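Local coordinates for protein beta-d-glucoside glucohydrolase (PDB 3ZYZ) that probably hydrolyses terminal, non-reducing beta-D-glucosyl residues to release beta-D-glucose, as a secreted family 3 glycosidase of cellulose breakdown, at residues T156-I161 / S199-Y204. Numbering follows the deposited sequence. Where two conformers were deposited one is given.
Sequences TAKHYI and SVMCSY. With BGC (beta-D-glucopyranose), chain D.
K158 and M201 run side by side from neighbouring parallel strands toward the same beta-D-glucopyranose, their CB atoms 3.7 Å apart. With CG wedged between the backbone N and the carbonyl carbon (chi1 69°) and the rest extended, K158 lays CG over one face of the H159 imidazole and carries NZ to the sugar. There NZ donates to BGC O3 at 2.9 Å and to BGC O4 at 3.0 Å; the L110 carbonyl is a further partner. H159 meets O3 at its ring edge, NE2 to BGC O3 being 2.7 Å and almost straight (177°), while ND1 is bonded to G115 O; together the two bonds would hold the ring's rotation. M201 bends at its last torsion, placing SD obliquely against H159, 4.0 Å from CD2, and CE near O4. An alanine in place of K158 would probably leave O3 and O4 without this donor and uncover the imidazole face. Behind the site, Y160 turns the other way, its CB 3.7 Å from V200 CG1. The backbones pair as A157 N to S199 O and M201 N to A157 O, then slip by one residue at a beta bulge, where Y160 N reaches M201 O at 2.8 Å. D61, R125 and D236 also bind the glucose, and E441 from the C-terminal domain region helps complete a pocket to which K158 and H159 contribute from the end of strand 154-160 in the TIM-barrel-like domain.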
# COMPACT_ATOMS: atom_id res chain seq x y z
N THR A 156 3.00 -0.41 12.35
CA THR A 156 4.14 -1.23 11.99
C THR A 156 4.39 -1.16 10.50
O THR A 156 3.65 -1.75 9.71
CB THR A 156 3.91 -2.72 12.41
OG1 THR A 156 3.55 -2.76 13.78
CG2 THR A 156 5.16 -3.57 12.19
N ALA A 157 5.42 -0.41 10.11
CA ALA A 157 5.85 -0.36 8.71
C ALA A 157 6.45 -1.71 8.33
O ALA A 157 7.43 -2.17 8.95
CB ALA A 157 6.86 0.75 8.49
N LYS A 158 5.84 -2.37 7.34
CA LYS A 158 6.34 -3.66 6.84
C LYS A 158 6.33 -3.67 5.29
O LYS A 158 5.63 -2.86 4.70
CB LYS A 158 5.52 -4.82 7.45
CG LYS A 158 4.07 -4.91 6.96
CD LYS A 158 3.28 -5.95 7.72
CE LYS A 158 2.02 -6.33 6.96
NZ LYS A 158 1.08 -7.17 7.77
N HIS A 159 7.10 -4.53 4.62
CA HIS A 159 8.06 -5.46 5.21
C HIS A 159 9.44 -5.03 4.79
O HIS A 159 9.71 -4.84 3.60
CB HIS A 159 7.86 -6.88 4.69
CG HIS A 159 6.46 -7.38 4.83
ND1 HIS A 159 5.50 -7.18 3.86
CD2 HIS A 159 5.85 -8.08 5.81
CE1 HIS A 159 4.36 -7.73 4.25
NE2 HIS A 159 4.55 -8.28 5.43
N TYR A 160 10.32 -4.94 5.78
CA TYR A 160 11.65 -4.36 5.60
C TYR A 160 12.70 -5.46 5.47
O TYR A 160 13.13 -6.01 6.48
CB TYR A 160 11.95 -3.44 6.79
CG TYR A 160 13.23 -2.66 6.70
CD1 TYR A 160 13.30 -1.47 5.97
CD2 TYR A 160 14.37 -3.08 7.39
CE1 TYR A 160 14.47 -0.74 5.90
CE2 TYR A 160 15.55 -2.34 7.34
CZ TYR A 160 15.60 -1.18 6.59
OH TYR A 160 16.77 -0.44 6.52
N ILE A 161 13.17 -5.77 4.26
CA ILE A 161 12.97 -4.96 3.04
C ILE A 161 13.29 -5.85 1.83
O ILE A 161 13.94 -6.89 1.98
CB ILE A 161 13.90 -3.70 3.05
CG1 ILE A 161 13.55 -2.72 1.92
CG2 ILE A 161 15.38 -4.09 3.06
CD1 ILE A 161 14.24 -1.38 2.05
N SER A 199 6.95 1.09 15.02
CA SER A 199 7.62 -0.17 14.78
C SER A 199 7.83 -0.40 13.29
O SER A 199 7.14 0.20 12.44
CB SER A 199 6.80 -1.32 15.38
OG SER A 199 7.45 -2.56 15.19
N VAL A 200 8.80 -1.25 12.98
CA VAL A 200 9.12 -1.66 11.64
C VAL A 200 9.23 -3.18 11.72
O VAL A 200 9.77 -3.72 12.70
CB VAL A 200 10.44 -1.04 11.15
CG1 VAL A 200 10.98 -1.78 9.93
CG2 VAL A 200 10.25 0.48 10.84
N MET A 201 8.70 -3.88 10.72
CA MET A 201 8.83 -5.34 10.69
C MET A 201 9.83 -5.81 9.62
O MET A 201 9.65 -5.52 8.44
CB MET A 201 7.47 -5.99 10.42
CG MET A 201 7.47 -7.52 10.44
SD MET A 201 5.94 -8.18 9.77
CE MET A 201 4.74 -7.67 11.01
N CYS A 202 10.86 -6.55 10.03
CA CYS A 202 11.85 -7.05 9.06
C CYS A 202 11.32 -8.27 8.32
O CYS A 202 10.54 -9.04 8.87
CB CYS A 202 13.23 -7.32 9.69
SG CYS A 202 13.26 -8.32 11.18
N SER A 203 11.72 -8.42 7.06
CA SER A 203 11.09 -9.39 6.16
C SER A 203 11.66 -10.81 6.24
O SER A 203 12.62 -11.08 6.97
CB SER A 203 11.14 -8.88 4.71
OG SER A 203 12.48 -8.66 4.30
N TYR A 204 11.04 -11.69 5.46
CA TYR A 204 11.38 -13.11 5.33
C TYR A 204 12.63 -13.39 4.50
O TYR A 204 13.33 -14.37 4.75
CB TYR A 204 10.23 -13.85 4.65
CG TYR A 204 9.13 -14.26 5.59
CD1 TYR A 204 9.40 -15.09 6.69
CD2 TYR A 204 7.80 -13.85 5.39
CE1 TYR A 204 8.41 -15.48 7.57
CE2 TYR A 204 6.79 -14.23 6.27
CZ TYR A 204 7.11 -15.05 7.35
OH TYR A 204 6.13 -15.44 8.23
C2 BGC D . 3.10 -11.82 7.13
C3 BGC D . 3.01 -10.49 7.85
C4 BGC D . 1.99 -10.63 8.96
C5 BGC D . 2.36 -11.79 9.91
C6 BGC D . 1.35 -11.97 11.04
C1 BGC D . 3.36 -12.98 8.11
O1 BGC D . 3.28 -14.21 7.41
O2 BGC D . 4.13 -11.69 6.17
O3 BGC D . 2.61 -9.51 6.90
O4 BGC D . 1.87 -9.40 9.65
O5 BGC D . 2.41 -13.00 9.17
O6 BGC D . 0.15 -12.50 10.52